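Local coordinates for protein naphthalene dioxygenase small subunit (Rhodococcus sp., PDB 2B1X) that forms the beta subunit of a Rieske non-heme iron oxygenase that probably takes part in the dihydroxylation of naphthalene, at residues D132-D140 against R154-T165. Sequence-based numbering, arbitrary orientation.
Sequences DVLSGERTD and RVVLLDQTTIMT
Glu-137 faces Leu-157 and Thr-139 faces Val-155 as hydrogen-bonded pairs of an antiparallel ladder, each joined by two backbone bonds, that of Thr-139 N to Val-155 O measuring 2.9 Å. Gly-136, Arg-138 and Asp-140 meet Leu-158, Val-156 and Arg-154 as non-hydrogen-bonded pairs. With its CA 3.1 Å from Leu-157 O, Gly-136 suits its position, since a CB there would come still closer to that oxygen and clash. This hairpin, 132-145 with 148-158, belongs to the curved sheet of an NTF2-like fold.

One further backbone bond, from Asp-159 N to Ser-135 O, follows Leu-158; beyond it side chains take over. Ser-135 OG, anti to its own nitrogen (chi1 168°), donates to the anti lone pair of Asp-159 OD2 at 2.8 Å; the same oxygen also forms a salt bridge with Arg-96 of the second subunit. Gln-160 spans the loop, its OE1 accepting Met-164 N at 3.0 Å while NE2 makes a weak bond to Val-133 O. Against this amide rests Leu-134 CD2, which also packs on Ile-163 CG2 (4.1 Å). Farther along, Thr-165 OG1 donates to Asp-132 OD2 from above the carboxylate plane, at 2.6 Å.

At the opposite end, Arg-154 grips Asp-140 side-on, NE to OD1 at 2.8 Å and NH2 to OD2, both oxygens near the guanidinium plane. A bend at chi3 (-72°) turns this plane against that of Arg-138, and the two stack with centres 3.9 Å apart and planes 15° from parallel. A leucine in place of Arg-154 would probably leave Asp-140 without its ion-pair mate and Arg-138 without its stacked neighbour.

Both arginines also have acidic partners, Glu-22 for Arg-154 and the Met-172 carboxylate for Arg-138, so carboxylates round the pair, with Asp-140 among them, probably balance the charge and let two buried guanidinium groups lie face to face.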
ATOM      1  N   ASP B 132      -3.953   4.292  -8.299  1.00 12.55           N
ATOM      2  CA  ASP B 132      -2.676   4.269  -8.978  1.00 13.61           C
ATOM      3  C   ASP B 132      -2.194   5.681  -9.066  1.00 13.66           C
ATOM      4  O   ASP B 132      -3.006   6.596  -9.107  1.00 12.95           O
ATOM      5  CB  ASP B 132      -2.820   3.737 -10.415  1.00 13.75           C
ATOM      6  CG  ASP B 132      -3.324   2.314 -10.437  1.00 15.70           C
ATOM      7  OD1 ASP B 132      -3.176   1.625  -9.395  1.00 18.55           O
ATOM      8  OD2 ASP B 132      -3.887   1.792 -11.424  1.00 17.56           O
ATOM      9  N   VAL B 133      -0.878   5.839  -9.084  1.00 12.99           N
ATOM     10  CA  VAL B 133      -0.244   7.101  -9.386  1.00 14.18           C
ATOM     11  C   VAL B 133       0.805   6.884 -10.469  1.00 13.65           C
ATOM     12  O   VAL B 133       1.663   6.006 -10.340  1.00 13.63           O
ATOM     13  CB  VAL B 133       0.454   7.673  -8.137  1.00 14.23           C
ATOM     14  CG1 VAL B 133       1.297   8.896  -8.493  1.00 16.50           C
ATOM     15  CG2 VAL B 133      -0.587   8.072  -7.080  1.00 16.47           C
ATOM     16  N   LEU B 134       0.727   7.655 -11.549  1.00 13.79           N
ATOM     17  CA  LEU B 134       1.816   7.725 -12.516  1.00 13.62           C
ATOM     18  C   LEU B 134       2.509   9.086 -12.370  1.00 13.93           C
ATOM     19  O   LEU B 134       1.839  10.108 -12.196  1.00 14.38           O
ATOM     20  CB  LEU B 134       1.317   7.561 -13.944  1.00 13.89           C
ATOM     21  CG  LEU B 134       0.676   6.207 -14.311  1.00 13.52           C
ATOM     22  CD1 LEU B 134       0.446   6.223 -15.800  1.00 14.99           C
ATOM     23  CD2 LEU B 134       1.616   5.084 -13.927  1.00 14.51           C
ATOM     24  N   SER B 135       3.842   9.086 -12.357  1.00 13.45           N
ATOM     25  CA  SER B 135       4.596  10.346 -12.273  1.00 12.94           C
ATOM     26  C   SER B 135       5.537  10.423 -13.459  1.00 12.19           C
ATOM     27  O   SER B 135       6.072   9.412 -13.884  1.00 12.21           O
ATOM     28  CB  SER B 135       5.422  10.396 -11.008  1.00 12.38           C
ATOM     29  OG  SER B 135       6.352  11.483 -11.086  1.00 14.19           O
ATOM     30  N   GLY B 136       5.773  11.603 -13.993  1.00 12.52           N
ATOM     31  CA  GLY B 136       6.677  11.682 -15.145  1.00 12.51           C
ATOM     32  C   GLY B 136       6.894  13.079 -15.646  1.00 12.79           C
ATOM     33  O   GLY B 136       6.282  14.034 -15.154  1.00 13.05           O
ATOM     34  N   GLU B 137       7.733  13.196 -16.665  1.00 12.93           N
ATOM     35  CA  GLU B 137       7.940  14.464 -17.298  1.00 13.75           C
ATOM     36  C   GLU B 137       7.462  14.423 -18.744  1.00 14.15           C
ATOM     37  O   GLU B 137       7.757  13.485 -19.480  1.00 15.12           O
ATOM     38  CB  GLU B 137       9.403  14.884 -17.197  1.00 13.74           C
ATOM     39  CG  GLU B 137       9.637  16.315 -17.651  1.00 15.40           C
ATOM     40  CD  GLU B 137      11.067  16.773 -17.403  1.00 20.50           C
ATOM     41  OE1 GLU B 137      11.996  16.186 -18.006  1.00 20.96           O
ATOM     42  OE2 GLU B 137      11.263  17.722 -16.604  1.00 22.91           O
ATOM     43  N   ARG B 138       6.692  15.433 -19.130  1.00 14.58           N
ATOM     44  CA  ARG B 138       6.220  15.571 -20.507  1.00 15.61           C
ATOM     45  C   ARG B 138       7.014  16.660 -21.159  1.00 15.95           C
ATOM     46  O   ARG B 138       7.117  17.766 -20.616  1.00 16.06           O
ATOM     47  CB  ARG B 138       4.732  15.929 -20.563  1.00 15.24           C
ATOM     48  CG  ARG B 138       3.858  15.090 -19.629  1.00 15.27           C
ATOM     49  CD  ARG B 138       2.366  15.372 -19.839  1.00 15.19           C
ATOM     50  NE  ARG B 138       2.117  16.786 -19.573  1.00 17.15           N
ATOM     51  CZ  ARG B 138       0.931  17.382 -19.653  1.00 17.46           C
ATOM     52  NH1 ARG B 138      -0.157  16.686 -19.965  1.00 16.13           N
ATOM     53  NH2 ARG B 138       0.847  18.688 -19.387  1.00 15.35           N
ATOM     54  N   THR B 139       7.607  16.322 -22.299  1.00 16.72           N
ATOM     55  CA  THR B 139       8.247  17.280 -23.173  1.00 17.81           C
ATOM     56  C   THR B 139       7.455  17.375 -24.463  1.00 18.08           C
ATOM     57  O   THR B 139       7.331  16.378 -25.175  1.00 17.91           O
ATOM     58  CB  THR B 139       9.719  16.854 -23.424  1.00 18.34           C
ATOM     59  OG1 THR B 139      10.356  16.717 -22.144  1.00 19.83           O
ATOM     60  CG2 THR B 139      10.526  17.973 -24.096  1.00 17.15           C
ATOM     61  N   ASP B 140       6.934  18.579 -24.750  1.00 18.53           N
ATOM     62  CA  ASP B 140       6.011  18.832 -25.855  1.00 19.45           C
ATOM     63  C   ASP B 140       6.590  19.841 -26.852  1.00 19.44           C
ATOM     64  O   ASP B 140       7.456  20.671 -26.526  1.00 18.94           O
ATOM     65  CB  ASP B 140       4.654  19.396 -25.391  1.00 19.65           C
ATOM     66  CG  ASP B 140       3.970  18.554 -24.327  1.00 23.56           C
ATOM     67  OD1 ASP B 140       4.313  17.347 -24.149  1.00 28.09           O
ATOM     68  OD2 ASP B 140       3.072  19.040 -23.583  1.00 26.02           O
ATOM     69  N   ARG B 154       4.630  15.058 -28.233  1.00 16.84           N
ATOM     70  CA  ARG B 154       4.747  14.880 -26.800  1.00 16.20           C
ATOM     71  C   ARG B 154       5.516  13.600 -26.520  1.00 16.26           C
ATOM     72  O   ARG B 154       5.222  12.538 -27.113  1.00 16.64           O
ATOM     73  CB  ARG B 154       3.375  14.830 -26.129  1.00 16.25           C
ATOM     74  CG  ARG B 154       3.462  14.411 -24.652  1.00 16.64           C
ATOM     75  CD  ARG B 154       2.180  14.622 -23.853  1.00 17.74           C
ATOM     76  NE  ARG B 154       1.945  16.049 -23.618  1.00 18.45           N
ATOM     77  CZ  ARG B 154       0.752  16.576 -23.396  1.00 16.93           C
ATOM     78  NH1 ARG B 154      -0.319  15.798 -23.433  1.00 15.41           N
ATOM     79  NH2 ARG B 154       0.630  17.877 -23.177  1.00 12.50           N
ATOM     80  N   VAL B 155       6.489  13.707 -25.616  1.00 15.40           N
ATOM     81  CA  VAL B 155       7.150  12.541 -25.046  1.00 14.57           C
ATOM     82  C   VAL B 155       6.840  12.503 -23.544  1.00 14.97           C
ATOM     83  O   VAL B 155       7.157  13.462 -22.808  1.00 15.86           O
ATOM     84  CB  VAL B 155       8.691  12.645 -25.249  1.00 14.10           C
ATOM     85  CG1 VAL B 155       9.433  11.491 -24.545  1.00 14.17           C
ATOM     86  CG2 VAL B 155       9.080  12.740 -26.724  1.00 13.41           C
ATOM     87  N   VAL B 156       6.236  11.410 -23.074  1.00 14.19           N
ATOM     88  CA  VAL B 156       5.972  11.243 -21.637  1.00 13.12           C
ATOM     89  C   VAL B 156       6.989  10.274 -21.096  1.00 12.59           C
ATOM     90  O   VAL B 156       6.911   9.091 -21.370  1.00 12.41           O
ATOM     91  CB  VAL B 156       4.546  10.722 -21.326  1.00 13.47           C
ATOM     92  CG1 VAL B 156       4.269  10.719 -19.805  1.00 12.77           C
ATOM     93  CG2 VAL B 156       3.469  11.587 -22.026  1.00 12.20           C
ATOM     94  N   LEU B 157       7.965  10.801 -20.356  1.00 12.52           N
ATOM     95  CA  LEU B 157       8.947   9.975 -19.656  1.00 13.40           C
ATOM     96  C   LEU B 157       8.558   9.709 -18.190  1.00 12.67           C
ATOM     97  O   LEU B 157       8.671  10.592 -17.324  1.00 12.09           O
ATOM     98  CB  LEU B 157      10.305  10.664 -19.677  1.00 12.81           C
ATOM     99  CG  LEU B 157      11.546   9.770 -19.711  1.00 17.02           C
ATOM    100  CD1 LEU B 157      11.452   8.621 -20.720  1.00 16.47           C
ATOM    101  CD2 LEU B 157      12.855  10.628 -19.948  1.00 18.23           C
ATOM    102  N   LEU B 158       8.135   8.490 -17.897  1.00 12.93           N
ATOM    103  CA  LEU B 158       7.679   8.176 -16.542  1.00 12.62           C
ATOM    104  C   LEU B 158       8.858   7.872 -15.633  1.00 12.71           C
ATOM    105  O   LEU B 158       9.852   7.289 -16.075  1.00 12.98           O
ATOM    106  CB  LEU B 158       6.687   7.005 -16.554  1.00 12.75           C
ATOM    107  CG  LEU B 158       5.450   7.211 -17.457  1.00 11.66           C
ATOM    108  CD1 LEU B 158       4.721   5.866 -17.686  1.00  9.76           C
ATOM    109  CD2 LEU B 158       4.489   8.225 -16.811  1.00 11.80           C
ATOM    110  N   ASP B 159       8.731   8.253 -14.361  1.00 12.91           N
ATOM    111  CA  ASP B 159       9.683   7.881 -13.295  1.00 12.63           C
ATOM    112  C   ASP B 159       9.552   6.467 -12.773  1.00 12.71           C
ATOM    113  O   ASP B 159       9.613   6.226 -11.552  1.00 12.65           O
ATOM    114  CB  ASP B 159       9.558   8.882 -12.160  1.00 12.16           C
ATOM    115  CG  ASP B 159       9.623  10.297 -12.683  1.00 13.99           C
ATOM    116  OD1 ASP B 159      10.567  10.550 -13.481  1.00 12.63           O
ATOM    117  OD2 ASP B 159       8.750  11.165 -12.453  1.00 13.42           O
ATOM    118  N   GLN B 160       9.400   5.538 -13.698  1.00 12.55           N
ATOM    119  CA  GLN B 160       9.143   4.143 -13.392  1.00 12.44           C
ATOM    120  C   GLN B 160       9.830   3.303 -14.454  1.00 12.53           C
ATOM    121  O   GLN B 160      10.024   3.752 -15.609  1.00 12.80           O
ATOM    122  CB  GLN B 160       7.632   3.881 -13.448  1.00 12.48           C
ATOM    123  CG  GLN B 160       6.823   4.598 -12.372  1.00 14.61           C
ATOM    124  CD  GLN B 160       5.316   4.441 -12.536  1.00 15.48           C
ATOM    125  OE1 GLN B 160       4.839   3.592 -13.301  1.00 14.38           O
ATOM    126  NE2 GLN B 160       4.559   5.245 -11.784  1.00 17.13           N
ATOM    127  N   THR B 161      10.167   2.070 -14.113  1.00 11.79           N
ATOM    128  CA  THR B 161      10.589   1.142 -15.175  1.00 10.88           C
ATOM    129  C   THR B 161       9.427   0.156 -15.353  1.00 10.70           C
ATOM    130  O   THR B 161       8.771   0.165 -16.386  1.00 11.58           O
ATOM    131  CB  THR B 161      11.948   0.449 -14.808  1.00 11.30           C
ATOM    132  OG1 THR B 161      11.862  -0.125 -13.497  1.00  9.55           O
ATOM    133  CG2 THR B 161      13.098   1.499 -14.669  1.00  9.21           C
ATOM    134  N   THR B 162       9.166  -0.667 -14.355  1.00 10.18           N
ATOM    135  CA  THR B 162       7.908  -1.442 -14.268  1.00 10.66           C
ATOM    136  C   THR B 162       6.749  -0.460 -14.025  1.00 10.52           C
ATOM    137  O   THR B 162       6.774   0.280 -13.071  1.00 10.99           O
ATOM    138  CB  THR B 162       8.019  -2.462 -13.106  1.00 10.49           C
ATOM    139  OG1 THR B 162       9.107  -3.351 -13.390  1.00 13.16           O
ATOM    140  CG2 THR B 162       6.772  -3.423 -13.069  1.00 10.03           C
ATOM    141  N   ILE B 163       5.777  -0.402 -14.933  1.00 10.81           N
ATOM    142  CA  ILE B 163       4.686   0.569 -14.800  1.00 10.57           C
ATOM    143  C   ILE B 163       3.670   0.119 -13.740  1.00 11.96           C
ATOM    144  O   ILE B 163       3.270  -1.071 -13.657  1.00 11.78           O
ATOM    145  CB  ILE B 163       4.021   0.851 -16.196  1.00  9.33           C
ATOM    146  CG1 ILE B 163       5.066   1.193 -17.263  1.00 10.33           C
ATOM    147  CG2 ILE B 163       2.846   1.882 -16.112  1.00  8.88           C
ATOM    148  CD1 ILE B 163       5.999   2.381 -16.869  1.00  9.89           C
ATOM    149  N   MET B 164       3.266   1.068 -12.902  1.00 12.76           N
ATOM    150  CA  MET B 164       2.408   0.740 -11.776  1.00 13.26           C
ATOM    151  C   MET B 164       0.920   1.118 -11.989  1.00 13.56           C
ATOM    152  O   MET B 164       0.280   1.751 -11.140  1.00 14.76           O
ATOM    153  CB  MET B 164       3.004   1.281 -10.501  1.00 13.65           C
ATOM    154  CG  MET B 164       4.304   0.509 -10.177  1.00 14.06           C
ATOM    155  SD  MET B 164       5.088   1.038  -8.669  1.00 16.48           S
ATOM    156  CE  MET B 164       6.017   2.388  -9.256  1.00 15.19           C
ATOM    157  N   THR B 165       0.390   0.682 -13.121  1.00 12.97           N
ATOM    158  CA  THR B 165      -1.046   0.682 -13.391  1.00 13.14           C
ATOM    159  C   THR B 165      -1.309  -0.429 -14.390  1.00 13.33           C
ATOM    160  O   THR B 165      -0.362  -0.893 -15.069  1.00 12.96           O
ATOM    161  CB  THR B 165      -1.552   2.071 -13.828  1.00 13.53           C
ATOM    162  OG1 THR B 165      -2.974   2.073 -13.825  1.00 13.72           O
ATOM    163  CG2 THR B 165      -1.115   2.413 -15.237  1.00 13.02           C
TER
HETATM  164  O   HOH W   1       0.623   3.367  -8.780  1.00 24.58           O